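Local coordinates for protein phycocyanobilin lyase subunit alpha (Nostoc sp. PCC 7120, PDB 5N3U) that probably acts with its partner CpcF as a lyase that attaches the phycocyanobilin chromophore to the phycocyanin alpha subunit, the CpcA gene product, at residues 17-22 and 44-49; 33-38 and 77-82; 92-97 and 121-126; 178-183 and 211-216. All coordinates share one frame; numbering follows the deposited sequence. Where two conformers were deposited one is given.

Contact 1 of 4, residues 17-22 and 44-49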
loop_
_atom_site.group_PDB
_atom_site.type_symbol
_atom_site.label_atom_id
_atom_site.label_comp_id
_atom_site.label_asym_id
_atom_site.label_seq_id
_atom_site.Cartn_x
_atom_site.Cartn_y
_atom_site.Cartn_z
ATOM N N LEU A 17 9.600 15.353 4.653
ATOM C CA LEU A 17 10.810 15.469 5.419
ATOM C C LEU A 17 11.983 15.092 4.593
ATOM O O LEU A 17 11.864 14.419 3.580
ATOM C CB LEU A 17 10.764 14.562 6.645
ATOM C CG LEU A 17 9.670 14.862 7.684
ATOM C CD1 LEU A 17 9.763 13.838 8.778
ATOM C CD2 LEU A 17 9.724 16.267 8.269
ATOM N N THR A 18 13.142 15.548 5.069
ATOM C CA THR A 18 14.436 15.105 4.603
ATOM C C THR A 18 15.132 14.590 5.887
ATOM O O THR A 18 14.721 14.946 7.020
ATOM C CB THR A 18 15.224 16.324 4.016
ATOM O OG1 THR A 18 15.455 17.266 5.068
ATOM C CG2 THR A 18 14.435 17.079 2.925
ATOM N N PRO A 19 16.258 13.897 5.728
ATOM C CA PRO A 19 17.046 13.521 6.909
ATOM C C PRO A 19 17.362 14.660 7.850
ATOM O O PRO A 19 17.138 14.584 9.064
ATOM C CB PRO A 19 18.329 12.997 6.279
ATOM C CG PRO A 19 17.859 12.375 4.979
ATOM C CD PRO A 19 16.867 13.385 4.471
ATOM N N GLU A 20 17.790 15.788 7.295
ATOM C CA GLU A 20 18.201 16.929 8.112
ATOM C C GLU A 20 17.012 17.439 8.827
ATOM O O GLU A 20 17.057 17.783 10.014
ATOM C CB GLU A 20 18.877 18.071 7.258
ATOM C CG GLU A 20 19.794 17.525 6.133
ATOM C CD GLU A 20 19.016 16.846 4.971
ATOM O OE1 GLU A 20 18.065 17.465 4.452
ATOM O OE2 GLU A 20 19.319 15.710 4.567
ATOM N N LEU A 21 15.898 17.492 8.118
ATOM C CA LEU A 21 14.699 18.052 8.744
ATOM C C LEU A 21 14.098 17.097 9.785
ATOM O O LEU A 21 13.698 17.509 10.859
ATOM C CB LEU A 21 13.691 18.364 7.663
ATOM C CG LEU A 21 12.531 19.260 8.011
ATOM C CD1 LEU A 21 12.861 20.443 8.917
ATOM C CD2 LEU A 21 11.956 19.668 6.651
ATOM N N ALA A 22 14.140 15.815 9.471
ATOM C CA ALA A 22 13.698 14.809 10.469
ATOM C C ALA A 22 14.547 14.893 11.698
ATOM O O ALA A 22 14.053 14.877 12.789
ATOM C CB ALA A 22 13.876 13.418 9.889
ATOM N N TYR A 44 12.826 5.117 6.637
ATOM C CA TYR A 44 13.689 5.441 5.506
ATOM C C TYR A 44 15.122 5.043 5.772
ATOM O O TYR A 44 16.005 5.306 4.945
ATOM C CB TYR A 44 13.542 6.948 5.139
ATOM C CG TYR A 44 12.169 7.180 4.597
ATOM C CD1 TYR A 44 11.105 7.384 5.452
ATOM C CD2 TYR A 44 11.926 7.145 3.237
ATOM C CE1 TYR A 44 9.810 7.552 4.994
ATOM C CE2 TYR A 44 10.620 7.274 2.753
ATOM C CZ TYR A 44 9.562 7.440 3.650
ATOM O OH TYR A 44 8.224 7.565 3.256
ATOM N N ARG A 45 15.385 4.374 6.879
ATOM C CA ARG A 45 16.727 3.764 7.133
ATOM C C ARG A 45 17.865 4.817 6.917
ATOM O O ARG A 45 18.783 4.605 6.168
ATOM C CB ARG A 45 16.953 2.542 6.300
ATOM C CG ARG A 45 16.037 1.414 6.748
ATOM C CD ARG A 45 16.630 0.086 6.363
ATOM N NE ARG A 45 15.616 -0.939 6.578
ATOM C CZ ARG A 45 15.668 -1.935 7.462
ATOM N NH1 ARG A 45 16.709 -2.117 8.293
ATOM N NH2 ARG A 45 14.642 -2.767 7.512
ATOM N N VAL A 46 17.715 5.949 7.578
ATOM C CA VAL A 46 18.597 7.075 7.461
ATOM C C VAL A 46 19.681 6.787 8.436
ATOM O O VAL A 46 19.577 7.109 9.634
ATOM C CB VAL A 46 17.865 8.324 7.860
ATOM C CG1 VAL A 46 18.772 9.543 7.863
ATOM C CG2 VAL A 46 16.697 8.568 6.902
ATOM N N LYS A 47 20.722 6.163 7.923
ATOM C CA LYS A 47 21.839 5.699 8.747
ATOM C C LYS A 47 22.962 6.726 9.057
ATOM O O LYS A 47 23.858 6.400 9.776
ATOM C CB LYS A 47 22.494 4.495 8.092
ATOM C CG LYS A 47 21.519 3.472 7.630
ATOM C CD LYS A 47 22.242 2.270 7.088
ATOM C CE LYS A 47 21.469 1.041 7.497
ATOM N NZ LYS A 47 21.628 -0.054 6.522
ATOM N N GLU A 48 22.902 7.939 8.528
ATOM C CA GLU A 48 23.810 9.032 8.941
ATOM C C GLU A 48 24.089 9.066 10.417
ATOM O O GLU A 48 23.169 8.959 11.272
ATOM C CB GLU A 48 23.140 10.355 8.683
ATOM C CG GLU A 48 23.299 10.855 7.270
ATOM C CD GLU A 48 22.328 11.977 6.983
ATOM O OE1 GLU A 48 21.766 12.009 5.863
ATOM O OE2 GLU A 48 22.113 12.788 7.907
ATOM N N SER A 49 25.328 9.339 10.760
ATOM C CA SER A 49 25.686 9.336 12.155
ATOM C C SER A 49 24.893 10.315 12.959
ATOM O O SER A 49 24.645 10.043 14.141
ATOM C CB SER A 49 27.209 9.541 12.352
ATOM O OG SER A 49 27.533 10.831 11.831
#
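The backbones come closest at P19 and V46, whose CA atoms are 6.7 Å apart, where the first turn of helix 19-25 faces the connection between helix 31-43 and helix 49-58. The P19 ring carries the contact. Its CB meets V46 CG1 at 3.8 Å, and the two side chains cross at about a right angle. CG1 is the V46 methyl anti to the backbone N (chi1 176°), and this torsion turns it to the proline. E48, at the N-cap position of helix 49-58, reaches the same ring carbon. Its chain is extended beyond CG, and OE1 lies 3.6 Å from P19 CB. This is plain van der Waals contact between a carboxylate oxygen and a ring carbon.

The contact joins the start of helix 19-25 to the connection between helix 31-43 and helix 49-58, in a fold of HEAT-like repeats. T18 is the N-cap of helix 19-25. Its OG1 accepts from L21 N at 3.1 Å, with an N-H...O angle of 155°. The same OG1 donates to E20 OE1 at 2.7 Å, meeting it from above the carboxylate plane, 52° out of it. In segment 44-49, R45 has positive phi and is the C-prime residue of a Schellman motif. V46 N bonds to L41 O and R45 N to G42 O, and V46 follows directly after this turn.

E20 OE2 and E48 OE1 are 4.6 Å apart, and their like charges may disfavour closer approach. E48 also packs on I23. Y44 stacks on W40 and touches F106 of the CpcF chain.

Contact 2 of 4, residues 33-38 and 77-82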
loop_
_atom_site.group_PDB
_atom_site.type_symbol
_atom_site.label_atom_id
_atom_site.label_comp_id
_atom_site.label_asym_id
_atom_site.label_seq_id
_atom_site.Cartn_x
_atom_site.Cartn_y
_atom_site.Cartn_z
ATOM N N LEU A 33 5.334 15.699 16.142
ATOM C CA LEU A 33 6.293 15.842 15.113
ATOM C C LEU A 33 7.590 15.129 15.484
ATOM O O LEU A 33 8.196 14.471 14.619
ATOM C CB LEU A 33 6.516 17.330 14.829
ATOM C CG LEU A 33 7.424 17.665 13.643
ATOM C CD1 LEU A 33 6.905 17.126 12.324
ATOM C CD2 LEU A 33 7.644 19.187 13.504
ATOM N N ARG A 34 8.019 15.230 16.740
ATOM C CA ARG A 34 9.163 14.407 17.165
ATOM C C ARG A 34 8.856 12.893 16.936
ATOM O O ARG A 34 9.709 12.138 16.483
ATOM C CB ARG A 34 9.382 14.533 18.677
ATOM C CG ARG A 34 9.694 15.921 19.138
ATOM C CD ARG A 34 9.965 15.836 20.631
ATOM N NE ARG A 34 10.523 17.103 21.075
ATOM C CZ ARG A 34 11.114 17.309 22.252
ATOM N NH1 ARG A 34 11.268 16.322 23.148
ATOM N NH2 ARG A 34 11.576 18.536 22.514
ATOM N N TYR A 35 7.670 12.472 17.363
ATOM C CA TYR A 35 7.258 11.051 17.258
ATOM C C TYR A 35 7.306 10.608 15.806
ATOM O O TYR A 35 7.815 9.577 15.492
ATOM C CB TYR A 35 5.872 10.905 17.889
ATOM C CG TYR A 35 5.283 9.542 17.931
ATOM C CD1 TYR A 35 5.565 8.688 18.990
ATOM C CD2 TYR A 35 4.421 9.071 16.920
ATOM C CE1 TYR A 35 5.025 7.413 19.051
ATOM C CE2 TYR A 35 3.828 7.783 17.002
ATOM C CZ TYR A 35 4.130 6.989 18.058
ATOM O OH TYR A 35 3.651 5.710 18.176
ATOM N N TYR A 36 6.763 11.415 14.917
ATOM C CA TYR A 36 6.693 11.101 13.526
ATOM C C TYR A 36 8.086 11.047 12.952
ATOM O O TYR A 36 8.466 10.124 12.228
ATOM C CB TYR A 36 5.799 12.131 12.810
ATOM C CG TYR A 36 5.673 11.774 11.360
ATOM C CD1 TYR A 36 6.583 12.227 10.464
ATOM C CD2 TYR A 36 4.652 10.939 10.920
ATOM C CE1 TYR A 36 6.531 11.903 9.162
ATOM C CE2 TYR A 36 4.552 10.584 9.588
ATOM C CZ TYR A 36 5.501 11.097 8.721
ATOM O OH TYR A 36 5.471 10.787 7.447
ATOM N N ALA A 37 8.909 11.999 13.338
ATOM C CA ALA A 37 10.256 12.046 12.787
ATOM C C ALA A 37 11.107 10.858 13.154
ATOM O O ALA A 37 11.832 10.356 12.352
ATOM C CB ALA A 37 10.939 13.341 13.240
ATOM N N ALA A 38 11.067 10.423 14.382
ATOM C CA ALA A 38 11.691 9.181 14.782
ATOM C C ALA A 38 11.201 7.975 14.011
ATOM O O ALA A 38 12.050 7.205 13.537
ATOM C CB ALA A 38 11.478 8.921 16.252
ATOM N N ALA A 77 11.996 5.778 19.002
ATOM C CA ALA A 77 13.479 5.902 18.864
ATOM C C ALA A 77 14.160 4.582 18.994
ATOM O O ALA A 77 15.063 4.252 18.200
ATOM C CB ALA A 77 14.040 6.906 19.873
ATOM N N ALA A 78 13.786 3.825 20.003
ATOM C CA ALA A 78 14.292 2.488 20.143
ATOM C C ALA A 78 14.066 1.603 18.912
ATOM O O ALA A 78 14.963 0.932 18.467
ATOM C CB ALA A 78 13.740 1.842 21.389
ATOM N N ARG A 79 12.870 1.643 18.365
ATOM C CA ARG A 79 12.493 0.840 17.182
ATOM C C ARG A 79 13.304 1.299 15.984
ATOM O O ARG A 79 13.890 0.499 15.269
ATOM C CB ARG A 79 11.031 1.037 16.829
ATOM C CG ARG A 79 10.003 0.536 17.781
ATOM C CD ARG A 79 8.497 0.903 17.459
ATOM N NE ARG A 79 7.632 0.447 18.581
ATOM C CZ ARG A 79 6.698 1.140 19.226
ATOM N NH1 ARG A 79 6.375 2.395 18.890
ATOM N NH2 ARG A 79 6.008 0.543 20.199
ATOM N N ALA A 80 13.421 2.609 15.799
ATOM C CA ALA A 80 14.210 3.153 14.705
ATOM C C ALA A 80 15.678 2.706 14.740
ATOM O O ALA A 80 16.234 2.284 13.672
ATOM C CB ALA A 80 14.132 4.677 14.712
ATOM N N LEU A 81 16.282 2.694 15.923
ATOM C CA LEU A 81 17.721 2.380 16.061
ATOM C C LEU A 81 18.051 0.998 15.630
ATOM O O LEU A 81 19.138 0.732 15.071
ATOM C CB LEU A 81 18.213 2.622 17.452
ATOM C CG LEU A 81 18.282 4.084 17.776
ATOM C CD1 LEU A 81 18.446 4.280 19.227
ATOM C CD2 LEU A 81 19.491 4.635 17.055
ATOM N N GLY A 82 17.100 0.084 15.794
ATOM C CA GLY A 82 17.392 -1.240 15.359
ATOM C C GLY A 82 17.506 -1.368 13.836
ATOM O O GLY A 82 18.107 -2.259 13.388
#
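R79 NH1 is hydrogen-bonded to N76 OD1, and N76 ND2 donates to Y35 O. N76, on helix 72-83, thus links its own helix to the backbone of helix 31-43 while holding R79. Y35 OH lies 4.3 Å from R79 NH1, at the edge of the guanidinium and near its plane. At that distance the two are neighbours and not bonded. With CG anti to the backbone N (chi1 -178°), the Y35 ring extends to the side of R79.

Beside this polar group the helices meet through alanines. A80 CB sits 3.5 Å from A38 O, a methyl against a carbonyl oxygen. A38 CB approaches A77 N at 4.2 Å. The segment axes run nearly parallel, at 19° and 10.0 Å apart at their closest. L55 of helix 49-58 touches both A38 and A80, and so fills in beside the pair, as the intervening helix of a HEAT-like array does.

The chemistry is that of small methyls packed on backbone, with hydrogen bonds of N76 at one margin. Specific polar linkage here depends on that residue rather than on bonds between the two segments.

Contact 3 of 4, residues 92-97 and 121-126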
loop_
_atom_site.group_PDB
_atom_site.type_symbol
_atom_site.label_atom_id
_atom_site.label_comp_id
_atom_site.label_asym_id
_atom_site.label_seq_id
_atom_site.Cartn_x
_atom_site.Cartn_y
_atom_site.Cartn_z
ATOM N N GLY A 92 22.715 2.405 25.042
ATOM C CA GLY A 92 21.449 3.071 25.302
ATOM C C GLY A 92 20.263 2.129 25.207
ATOM O O GLY A 92 19.334 2.202 26.009
ATOM N N LEU A 93 20.303 1.212 24.234
ATOM C CA LEU A 93 19.246 0.210 24.109
ATOM C C LEU A 93 19.255 -0.718 25.283
ATOM O O LEU A 93 18.199 -1.076 25.828
ATOM C CB LEU A 93 19.321 -0.567 22.776
ATOM C CG LEU A 93 19.010 0.253 21.570
ATOM C CD1 LEU A 93 19.486 -0.477 20.329
ATOM C CD2 LEU A 93 17.517 0.715 21.534
ATOM N N ILE A 94 20.445 -1.105 25.734
ATOM C CA ILE A 94 20.599 -1.881 26.943
ATOM C C ILE A 94 19.970 -1.236 28.163
ATOM O O ILE A 94 19.213 -1.865 28.973
ATOM C CB ILE A 94 22.066 -2.249 27.157
ATOM C CG1 ILE A 94 22.447 -3.305 26.159
ATOM C CG2 ILE A 94 22.259 -2.838 28.574
ATOM C CD1 ILE A 94 23.934 -3.544 26.115
ATOM N N ASN A 95 20.185 0.055 28.289
ATOM C CA ASN A 95 19.543 0.781 29.361
ATOM C C ASN A 95 18.022 0.740 29.316
ATOM O O ASN A 95 17.347 0.688 30.319
ATOM C CB ASN A 95 19.903 2.275 29.258
ATOM C CG ASN A 95 21.291 2.593 29.735
ATOM O OD1 ASN A 95 21.932 1.796 30.407
ATOM N ND2 ASN A 95 21.765 3.777 29.379
ATOM N N CYS A 96 17.487 0.770 28.112
ATOM C CA CYS A 96 16.040 0.737 27.900
ATOM C C CYS A 96 15.401 -0.601 28.360
ATOM O O CYS A 96 14.200 -0.669 28.606
ATOM C CB CYS A 96 15.758 0.884 26.413
ATOM S SG CYS A 96 15.933 2.607 25.860
ATOM N N LEU A 97 16.195 -1.656 28.426
ATOM C CA LEU A 97 15.754 -2.927 28.992
ATOM C C LEU A 97 15.381 -2.843 30.463
ATOM O O LEU A 97 14.710 -3.757 30.971
ATOM C CB LEU A 97 16.732 -4.067 28.741
ATOM C CG LEU A 97 17.066 -4.386 27.318
ATOM C CD1 LEU A 97 18.179 -5.457 27.317
ATOM C CD2 LEU A 97 15.800 -4.917 26.583
ATOM N N ALA A 121 23.653 -9.452 26.333
ATOM C CA ALA A 121 23.233 -10.718 26.957
ATOM C C ALA A 121 22.869 -10.661 28.466
ATOM O O ALA A 121 21.811 -11.126 28.896
ATOM C CB ALA A 121 24.255 -11.784 26.663
ATOM N N PRO A 122 23.707 -10.060 29.288
ATOM C CA PRO A 122 23.331 -10.032 30.678
ATOM C C PRO A 122 22.008 -9.287 30.931
ATOM O O PRO A 122 21.202 -9.694 31.758
ATOM C CB PRO A 122 24.509 -9.243 31.345
ATOM C CG PRO A 122 25.663 -9.442 30.366
ATOM C CD PRO A 122 25.055 -9.472 29.020
ATOM N N ALA A 123 21.784 -8.162 30.262
ATOM C CA ALA A 123 20.583 -7.427 30.522
ATOM C C ALA A 123 19.341 -8.184 29.994
ATOM O O ALA A 123 18.280 -8.174 30.629
ATOM C CB ALA A 123 20.654 -6.077 29.917
ATOM N N LEU A 124 19.490 -8.846 28.858
ATOM C CA LEU A 124 18.422 -9.731 28.326
ATOM C C LEU A 124 18.170 -10.855 29.253
ATOM O O LEU A 124 17.022 -11.169 29.514
ATOM C CB LEU A 124 18.762 -10.250 26.964
ATOM C CG LEU A 124 18.792 -9.115 25.922
ATOM C CD1 LEU A 124 19.527 -9.541 24.662
ATOM C CD2 LEU A 124 17.391 -8.653 25.591
ATOM N N ILE A 125 19.241 -11.449 29.775
ATOM C CA ILE A 125 19.093 -12.571 30.742
ATOM C C ILE A 125 18.338 -12.219 32.012
ATOM O O ILE A 125 17.475 -12.938 32.481
ATOM C CB ILE A 125 20.446 -13.185 31.033
ATOM C CG1 ILE A 125 20.863 -14.029 29.814
ATOM C CG2 ILE A 125 20.432 -14.102 32.261
ATOM C CD1 ILE A 125 22.309 -14.525 29.902
ATOM N N LYS A 126 18.555 -11.023 32.483
ATOM C CA LYS A 126 17.857 -10.546 33.657
ATOM C C LYS A 126 16.352 -10.473 33.434
ATOM O O LYS A 126 15.558 -10.730 34.346
ATOM C CB LYS A 126 18.472 -9.173 33.972
ATOM C CG LYS A 126 17.768 -8.369 35.024
ATOM C CD LYS A 126 18.758 -7.835 36.058
ATOM C CE LYS A 126 19.851 -7.029 35.428
ATOM N NZ LYS A 126 20.096 -5.809 36.272
#
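A123 is the first residue of 121-126 to touch the other segment. Its CB faces 92-97 and meets two side chains about one helical turn apart. I94 CG2 lies 3.9 Å from A123 CB, and L97 CD1 lies 3.6 Å from the same methyl. The I94 branch that touches is the one anti to the backbone N.

L124 comes next. Its CD2 meets L97 CD1 at 3.7 Å and L97 CD2 at 4.2 Å, and the two leucine side chains meet at a slant. L97 CD1 thus touches both A123 and L124. The L97 chain is extended from CA to CD1 (chi2 174°), which carries that methyl out to both residues.

The array is an alpha-alpha solenoid of HEAT repeats. Here the short helix 121-126 packs beside helix 90-96, and the longer helix 102-115 lies between them in sequence. L97 rests on L112 of that helix. L124 also packs on A154 and L155 of helix 148-157 and on I158 just after it, so it is shared by two neighbours.

Contact 4 of 4, residues 178-183 and 211-216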
loop_
_atom_site.group_PDB
_atom_site.type_symbol
_atom_site.label_atom_id
_atom_site.label_comp_id
_atom_site.label_asym_id
_atom_site.label_seq_id
_atom_site.Cartn_x
_atom_site.Cartn_y
_atom_site.Cartn_z
ATOM N N VAL A 178 5.468 -17.222 22.408
ATOM C CA VAL A 178 6.653 -17.417 23.263
ATOM C C VAL A 178 7.334 -18.769 22.962
ATOM O O VAL A 178 8.575 -18.900 22.950
ATOM C CB VAL A 178 6.262 -17.254 24.725
ATOM C CG1 VAL A 178 7.375 -17.592 25.609
ATOM C CG2 VAL A 178 5.742 -15.793 24.951
ATOM N N GLN A 179 6.518 -19.792 22.766
ATOM C CA GLN A 179 7.117 -21.101 22.454
ATOM C C GLN A 179 7.873 -21.095 21.145
ATOM O O GLN A 179 8.930 -21.743 21.041
ATOM C CB GLN A 179 6.018 -22.155 22.366
ATOM C CG GLN A 179 5.347 -22.373 23.660
ATOM C CD GLN A 179 4.209 -23.372 23.534
ATOM O OE1 GLN A 179 3.262 -23.180 22.784
ATOM N NE2 GLN A 179 4.316 -24.428 24.279
ATOM N N CYS A 180 7.340 -20.395 20.160
ATOM C CA CYS A 180 7.980 -20.258 18.859
ATOM C C CYS A 180 9.319 -19.555 18.960
ATOM O O CYS A 180 10.337 -19.985 18.369
ATOM C CB CYS A 180 7.033 -19.526 17.941
ATOM S SG CYS A 180 7.505 -19.430 16.217
ATOM N N ALA A 181 9.347 -18.437 19.728
ATOM C CA ALA A 181 10.584 -17.769 19.961
ATOM C C ALA A 181 11.627 -18.631 20.663
ATOM O O ALA A 181 12.836 -18.545 20.336
ATOM C CB ALA A 181 10.293 -16.497 20.693
ATOM N N ALA A 182 11.196 -19.438 21.671
ATOM C CA ALA A 182 12.083 -20.319 22.386
ATOM C C ALA A 182 12.613 -21.408 21.412
ATOM O O ALA A 182 13.794 -21.718 21.438
ATOM C CB ALA A 182 11.371 -20.965 23.554
ATOM N N ALA A 183 11.763 -21.872 20.498
ATOM C CA ALA A 183 12.226 -22.843 19.451
ATOM C C ALA A 183 13.255 -22.275 18.558
ATOM O O ALA A 183 14.326 -22.830 18.331
ATOM C CB ALA A 183 11.070 -23.334 18.669
ATOM N N ARG A 211 2.280 -18.403 11.369
ATOM C CA ARG A 211 2.971 -18.841 10.150
ATOM C C ARG A 211 3.984 -17.797 9.679
ATOM O O ARG A 211 5.150 -18.106 9.342
ATOM C CB ARG A 211 1.927 -19.177 9.083
ATOM C CG ARG A 211 0.995 -20.289 9.463
ATOM C CD ARG A 211 0.334 -21.050 8.314
ATOM N NE ARG A 211 -0.650 -20.245 7.634
ATOM C CZ ARG A 211 -1.932 -20.097 7.938
ATOM N NH1 ARG A 211 -2.514 -20.763 8.903
ATOM N NH2 ARG A 211 -2.655 -19.250 7.213
ATOM N N ARG A 212 3.631 -16.520 9.766
ATOM C CA ARG A 212 4.531 -15.476 9.336
ATOM C C ARG A 212 5.730 -15.394 10.196
ATOM O O ARG A 212 6.856 -15.245 9.740
ATOM C CB ARG A 212 3.827 -14.091 9.254
ATOM C CG ARG A 212 2.671 -14.032 8.268
ATOM C CD ARG A 212 2.000 -12.680 8.483
ATOM N NE ARG A 212 1.011 -12.359 7.485
ATOM C CZ ARG A 212 0.025 -11.463 7.659
ATOM N NH1 ARG A 212 -0.154 -10.860 8.820
ATOM N NH2 ARG A 212 -0.778 -11.182 6.682
ATOM N N VAL A 213 5.511 -15.478 11.475
ATOM C CA VAL A 213 6.607 -15.499 12.434
ATOM C C VAL A 213 7.517 -16.732 12.196
ATOM O O VAL A 213 8.744 -16.594 12.164
ATOM C CB VAL A 213 6.052 -15.522 13.878
ATOM C CG1 VAL A 213 7.128 -15.976 14.845
ATOM C CG2 VAL A 213 5.546 -14.107 14.215
ATOM N N ALA A 214 6.917 -17.883 11.982
ATOM C CA ALA A 214 7.714 -19.095 11.762
ATOM C C ALA A 214 8.597 -18.944 10.486
ATOM O O ALA A 214 9.768 -19.323 10.471
ATOM C CB ALA A 214 6.791 -20.264 11.659
ATOM N N LEU A 215 8.022 -18.330 9.438
ATOM C CA LEU A 215 8.789 -18.021 8.261
ATOM C C LEU A 215 9.973 -17.165 8.532
ATOM O O LEU A 215 11.104 -17.476 8.082
ATOM C CB LEU A 215 7.905 -17.432 7.151
ATOM C CG LEU A 215 7.011 -18.441 6.550
ATOM C CD1 LEU A 215 5.832 -17.853 5.740
ATOM C CD2 LEU A 215 7.841 -19.426 5.730
ATOM N N GLY A 216 9.795 -16.048 9.226
ATOM C CA GLY A 216 10.903 -15.229 9.550
ATOM C C GLY A 216 11.973 -15.939 10.368
ATOM O O GLY A 216 13.178 -15.766 10.185
#
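C180 SG meets V213 CG1 at 3.7 Å, and this is the one close side-chain approach between 178-183 and 211-216. C180 was deposited in two conformers, so the sulfur contact holds for one of them and is to that extent doubtful. In this conformer SG is anti to the backbone N (chi1 -172°), and it projects from its helix to the second one. V213 offers the methyl that is anti to its own backbone N (chi1 162°). Its other methyl, CG2, is farther from the sulfur, at 6.0 Å from C180 SG. The same sulfur stands 4.5 Å from A214 CA, near the backbone of A214. The A214 methyl keeps more distance, with CB 4.7 Å from C180 SG.

The backbones stay further apart, with C180 CA and A214 CA 7.2 Å from each other. Helix 193-203 packs against both, through L199 on C180 and through V202 and L203 on A214. R212 forms salt bridges to E236 and to D72 of the CpcF chain, and R211 bonds to the backbone oxygens of G205 and K234.

Apolar contact between two long helices, with a third packed against both, is the arrangement of a HEAT-repeat alpha solenoid.

In the fold
Contacts 2 and 4 are buried, while contacts 1 and 3 are partly buried. Contact 1 lies farthest from the chain centre, at about 21 Å between centres, against about 11 Å for contact 4. Contacts 1 and 2 both rely on helix 31-43 or the loop after it. They touch directly, through L17 on Y36 and A22 on A37. Contact 2 meets contact 3 where A78 packs on L93. Contact 4 touches none of the others. The chemistry changes with place: the outermost contact includes a charged group, contact 2 is flanked by hydrogen bonds of a nearby asparagine, and contacts 3 and 4 are purely apolar across their segments.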